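Local coordinates for tyrosine--tRNA ligase (Pyrococcus horikoshii, PDB 2CYC), which catalyses the attachment of tyrosine to its cognate tRNA, probably by first activating the amino acid with ATP as tyrosyl-AMP, at residues E41-M53 with M252-H264. Numbering follows the deposited sequence.
Sequences EISGYIHLGTGLM and MSKSKPYSAVFIH. With TYR (tyrosine), chain C.
Imidazole packing and a short backbone bridge join H47, the N-cap of helix 48-63, to M252 and S253 of the KMSKS motif and to F262 farther along their loop. CG of M252 lies over one face of the H47 imidazole, 3.7 Å from the ring centroid, while its CE reaches past the ring to within 3.5 Å of G49 N. At the ring edge, in plane, H47 NE2 shares a hydrogen bond of 3.0 Å with S253 OG. ND1 turns back to accept a weak capping bond from G49 N, allowed by a chi1 of 64° that sets CG between the backbone N and the carbonyl carbon. H47-L48-G49-T50 probably corresponds to the HIGH signature of class I synthetases, with T50 in the place of its last histidine, so the contact joins the HIGH-type helix start, just after strand 36-40 of the Rossmann fold, to the KMSKS loop that follows that fold. With an alanine in place of H47, S253 OG would probably lose this partner, the helix start its side-chain cap, and a gap would open beside M252 CG. Farther along, a single beta bridge pairs H47 with F262: I263 N donates to I46 O (3.1 Å) and L48 N to V261 O (3.0 Å). Beside it, CB of Y45 sits over the F262 ring, and the Y45 ring presents its edge to that same ring. CE1 of H264 approaches Y45 CD2 to 3.3 Å, its NE2 being hydrogen-bonded to Y97 of helix 87-108.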
loop_
_atom_site.group_PDB
_atom_site.type_symbol
_atom_site.label_atom_id
_atom_site.label_comp_id
_atom_site.label_asym_id
_atom_site.label_seq_id
_atom_site.Cartn_x
_atom_site.Cartn_y
_atom_site.Cartn_z
ATOM N N GLU A 41 3.886 18.064 4.766
ATOM C CA GLU A 41 4.733 17.129 5.471
ATOM C C GLU A 41 5.239 17.945 6.666
ATOM O O GLU A 41 5.236 19.177 6.628
ATOM C CB GLU A 41 5.902 16.703 4.595
ATOM C CG GLU A 41 5.556 15.584 3.606
ATOM C CD GLU A 41 6.800 14.871 3.089
ATOM O OE1 GLU A 41 7.898 15.147 3.615
ATOM O OE2 GLU A 41 6.682 14.038 2.166
ATOM N N ILE A 42 5.664 17.261 7.719
ATOM C CA ILE A 42 6.177 17.923 8.915
ATOM C C ILE A 42 7.683 17.618 8.954
ATOM O O ILE A 42 8.085 16.468 9.144
ATOM C CB ILE A 42 5.479 17.349 10.172
ATOM C CG1 ILE A 42 3.949 17.356 9.969
ATOM C CG2 ILE A 42 5.866 18.152 11.405
ATOM C CD1 ILE A 42 3.318 18.763 9.760
ATOM N N SER A 43 8.522 18.631 8.766
ATOM C CA SER A 43 9.963 18.369 8.753
ATOM C C SER A 43 10.892 19.569 8.758
ATOM O O SER A 43 12.013 19.465 8.256
ATOM C CB SER A 43 10.317 17.542 7.527
ATOM O OG SER A 43 10.047 18.282 6.345
ATOM N N GLY A 44 10.453 20.698 9.298
ATOM C CA GLY A 44 11.321 21.862 9.323
ATOM C C GLY A 44 10.581 23.170 9.509
ATOM O O GLY A 44 9.356 23.188 9.680
ATOM N N TYR A 45 11.331 24.267 9.477
ATOM C CA TYR A 45 10.759 25.594 9.637
ATOM C C TYR A 45 9.909 25.954 8.433
ATOM O O TYR A 45 10.195 25.545 7.309
ATOM C CB TYR A 45 11.868 26.635 9.832
ATOM C CG TYR A 45 12.650 26.434 11.115
ATOM C CD1 TYR A 45 13.960 25.955 11.091
ATOM C CD2 TYR A 45 12.069 26.707 12.353
ATOM C CE1 TYR A 45 14.674 25.750 12.272
ATOM C CE2 TYR A 45 12.773 26.508 13.544
ATOM C CZ TYR A 45 14.074 26.028 13.495
ATOM O OH TYR A 45 14.772 25.824 14.665
ATOM N N ILE A 46 8.851 26.714 8.680
ATOM C CA ILE A 46 7.944 27.123 7.622
ATOM C C ILE A 46 8.523 28.300 6.834
ATOM O O ILE A 46 8.628 29.409 7.362
ATOM C CB ILE A 46 6.577 27.537 8.215
ATOM C CG1 ILE A 46 5.908 26.319 8.867
ATOM C CG2 ILE A 46 5.691 28.149 7.123
ATOM C CD1 ILE A 46 4.728 26.685 9.768
ATOM N N HIS A 47 8.909 28.057 5.581
ATOM C CA HIS A 47 9.455 29.132 4.750
ATOM C C HIS A 47 8.287 29.882 4.116
ATOM O O HIS A 47 7.152 29.418 4.193
ATOM C CB HIS A 47 10.424 28.570 3.691
ATOM C CG HIS A 47 9.789 27.653 2.694
ATOM N ND1 HIS A 47 8.969 28.106 1.683
ATOM C CD2 HIS A 47 9.888 26.312 2.528
ATOM C CE1 HIS A 47 8.591 27.085 0.934
ATOM N NE2 HIS A 47 9.134 25.984 1.425
ATOM N N LEU A 48 8.551 31.037 3.502
ATOM C CA LEU A 48 7.480 31.868 2.931
ATOM C C LEU A 48 6.567 31.202 1.907
ATOM O O LEU A 48 5.374 31.527 1.827
ATOM C CB LEU A 48 8.060 33.156 2.328
ATOM C CG LEU A 48 8.965 33.973 3.253
ATOM C CD1 LEU A 48 9.272 35.333 2.619
ATOM C CD2 LEU A 48 8.281 34.153 4.593
ATOM N N GLY A 49 7.119 30.294 1.111
ATOM C CA GLY A 49 6.297 29.613 0.127
ATOM C C GLY A 49 5.206 28.809 0.812
ATOM O O GLY A 49 4.035 28.872 0.440
ATOM N N THR A 50 5.590 28.063 1.839
ATOM C CA THR A 50 4.657 27.220 2.582
ATOM C C THR A 50 3.600 28.030 3.332
ATOM O O THR A 50 2.398 27.787 3.200
ATOM C CB THR A 50 5.424 26.349 3.586
ATOM O OG1 THR A 50 6.497 25.696 2.903
ATOM C CG2 THR A 50 4.525 25.291 4.196
ATOM N N GLY A 51 4.050 28.999 4.118
ATOM C CA GLY A 51 3.113 29.795 4.881
ATOM C C GLY A 51 2.343 30.850 4.110
ATOM O O GLY A 51 1.105 30.843 4.119
ATOM N N LEU A 52 3.062 31.747 3.434
ATOM C CA LEU A 52 2.424 32.843 2.705
ATOM C C LEU A 52 1.579 32.473 1.493
ATOM O O LEU A 52 0.456 32.949 1.360
ATOM C CB LEU A 52 3.473 33.892 2.301
ATOM C CG LEU A 52 4.352 34.371 3.461
ATOM C CD1 LEU A 52 5.016 35.680 3.063
ATOM C CD2 LEU A 52 3.512 34.565 4.732
ATOM N N MET A 53 2.098 31.633 0.609
ATOM C CA MET A 53 1.333 31.267 -0.573
ATOM C C MET A 53 0.114 30.421 -0.204
ATOM O O MET A 53 -0.988 30.673 -0.685
ATOM C CB MET A 53 2.237 30.540 -1.570
ATOM C CG MET A 53 3.444 31.384 -1.998
ATOM S SD MET A 53 2.991 32.890 -2.935
ATOM C CE MET A 53 2.937 34.115 -1.638
ATOM N N MET A 252 12.248 27.106 -3.185
ATOM C CA MET A 252 12.609 27.257 -1.781
ATOM C C MET A 252 12.527 26.014 -0.892
ATOM O O MET A 252 13.289 25.900 0.073
ATOM C CB MET A 252 11.794 28.392 -1.167
ATOM C CG MET A 252 12.157 28.707 0.275
ATOM S SD MET A 252 12.127 30.489 0.585
ATOM C CE MET A 252 10.422 30.854 0.114
ATOM N N SER A 253 11.619 25.088 -1.185
ATOM C CA SER A 253 11.521 23.873 -0.367
ATOM C C SER A 253 12.786 23.022 -0.439
ATOM O O SER A 253 13.010 22.156 0.403
ATOM C CB SER A 253 10.322 23.017 -0.786
ATOM O OG SER A 253 9.138 23.493 -0.177
ATOM N N LYS A 254 13.617 23.272 -1.443
ATOM C CA LYS A 254 14.850 22.515 -1.589
ATOM C C LYS A 254 16.107 23.311 -1.237
ATOM O O LYS A 254 17.215 22.768 -1.263
ATOM C CB LYS A 254 14.951 21.967 -3.015
ATOM C CG LYS A 254 14.029 20.775 -3.254
ATOM C CD LYS A 254 14.313 20.090 -4.584
ATOM C CE LYS A 254 13.711 18.681 -4.624
ATOM N NZ LYS A 254 12.229 18.666 -4.435
ATOM N N SER A 255 15.926 24.586 -0.894
ATOM C CA SER A 255 17.042 25.476 -0.554
ATOM C C SER A 255 17.615 25.286 0.851
ATOM O O SER A 255 16.945 24.782 1.752
ATOM C CB SER A 255 16.609 26.946 -0.683
ATOM O OG SER A 255 16.125 27.242 -1.980
ATOM N N LYS A 256 18.863 25.707 1.026
ATOM C CA LYS A 256 19.512 25.646 2.328
ATOM C C LYS A 256 18.886 26.781 3.144
ATOM O O LYS A 256 18.375 27.750 2.583
ATOM C CB LYS A 256 21.020 25.886 2.192
ATOM C CG LYS A 256 21.789 24.746 1.537
ATOM C CD LYS A 256 21.778 23.501 2.418
ATOM C CE LYS A 256 22.535 22.344 1.780
ATOM N NZ LYS A 256 23.985 22.639 1.616
ATOM N N PRO A 257 18.916 26.673 4.477
ATOM C CA PRO A 257 18.352 27.691 5.368
ATOM C C PRO A 257 18.793 29.121 5.034
ATOM O O PRO A 257 18.020 30.074 5.181
ATOM C CB PRO A 257 18.851 27.247 6.740
ATOM C CG PRO A 257 18.868 25.763 6.615
ATOM C CD PRO A 257 19.486 25.557 5.250
ATOM N N TYR A 258 20.032 29.260 4.572
ATOM C CA TYR A 258 20.589 30.570 4.241
ATOM C C TYR A 258 19.973 31.205 2.993
ATOM O O TYR A 258 20.089 32.418 2.792
ATOM C CB TYR A 258 22.113 30.454 4.064
ATOM C CG TYR A 258 22.561 30.195 2.638
ATOM C CD1 TYR A 258 22.933 31.253 1.802
ATOM C CD2 TYR A 258 22.584 28.900 2.114
ATOM C CE1 TYR A 258 23.314 31.028 0.474
ATOM C CE2 TYR A 258 22.962 28.660 0.786
ATOM C CZ TYR A 258 23.325 29.728 -0.029
ATOM O OH TYR A 258 23.682 29.504 -1.343
ATOM N N SER A 259 19.331 30.389 2.157
ATOM C CA SER A 259 18.712 30.877 0.921
ATOM C C SER A 259 17.189 30.814 0.948
ATOM O O SER A 259 16.522 30.945 -0.086
ATOM C CB SER A 259 19.224 30.085 -0.277
ATOM O OG SER A 259 20.557 30.442 -0.569
ATOM N N ALA A 260 16.646 30.606 2.137
ATOM C CA ALA A 260 15.209 30.550 2.301
ATOM C C ALA A 260 14.860 31.457 3.468
ATOM O O ALA A 260 15.604 31.541 4.438
ATOM C CB ALA A 260 14.770 29.127 2.594
ATOM N N VAL A 261 13.742 32.160 3.366
ATOM C CA VAL A 261 13.329 33.013 4.459
ATOM C C VAL A 261 12.170 32.320 5.168
ATOM O O VAL A 261 11.238 31.828 4.525
ATOM C CB VAL A 261 12.898 34.399 3.955
ATOM C CG1 VAL A 261 12.237 35.186 5.089
ATOM C CG2 VAL A 261 14.129 35.159 3.429
ATOM N N PHE A 262 12.253 32.263 6.494
ATOM C CA PHE A 262 11.225 31.637 7.311
ATOM C C PHE A 262 10.330 32.705 7.934
ATOM O O PHE A 262 10.767 33.833 8.189
ATOM C CB PHE A 262 11.886 30.755 8.367
ATOM C CG PHE A 262 12.826 29.733 7.777
ATOM C CD1 PHE A 262 14.193 29.811 7.997
ATOM C CD2 PHE A 262 12.339 28.707 6.971
ATOM C CE1 PHE A 262 15.062 28.879 7.422
ATOM C CE2 PHE A 262 13.202 27.770 6.391
ATOM C CZ PHE A 262 14.561 27.857 6.618
ATOM N N ILE A 263 9.073 32.353 8.165
ATOM C CA ILE A 263 8.111 33.312 8.690
ATOM C C ILE A 263 8.539 34.018 9.970
ATOM O O ILE A 263 8.160 35.166 10.192
ATOM C CB ILE A 263 6.716 32.657 8.898
ATOM C CG1 ILE A 263 6.816 31.470 9.856
ATOM C CG2 ILE A 263 6.147 32.214 7.557
ATOM C CD1 ILE A 263 5.457 30.845 10.148
ATOM N N HIS A 264 9.336 33.347 10.800
ATOM C CA HIS A 264 9.793 33.956 12.040
ATOM C C HIS A 264 11.249 34.433 12.024
ATOM O O HIS A 264 11.828 34.695 13.079
ATOM C CB HIS A 264 9.572 32.986 13.209
ATOM C CG HIS A 264 9.856 31.560 12.862
ATOM N ND1 HIS A 264 11.115 31.115 12.520
ATOM C CD2 HIS A 264 9.031 30.493 12.733
ATOM C CE1 HIS A 264 11.053 29.838 12.190
ATOM N NE2 HIS A 264 9.798 29.436 12.310
HETATM N N TYR C . 3.000 15.493 -0.536
HETATM C CA TYR C . 2.817 16.796 0.171
HETATM C C TYR C . 4.149 17.537 0.279
HETATM O O TYR C . 5.191 16.929 -0.049
HETATM C CB TYR C . 2.235 16.559 1.574
HETATM C CG TYR C . 0.841 15.963 1.560
HETATM C CD1 TYR C . -0.224 16.642 0.967
HETATM C CD2 TYR C . 0.585 14.718 2.140
HETATM C CE1 TYR C . -1.517 16.090 0.949
HETATM C CE2 TYR C . -0.695 14.166 2.136
HETATM C CZ TYR C . -1.740 14.849 1.537
HETATM O OH TYR C . -3.004 14.286 1.525
HETATM O OXT TYR C . 4.135 18.712 0.695
#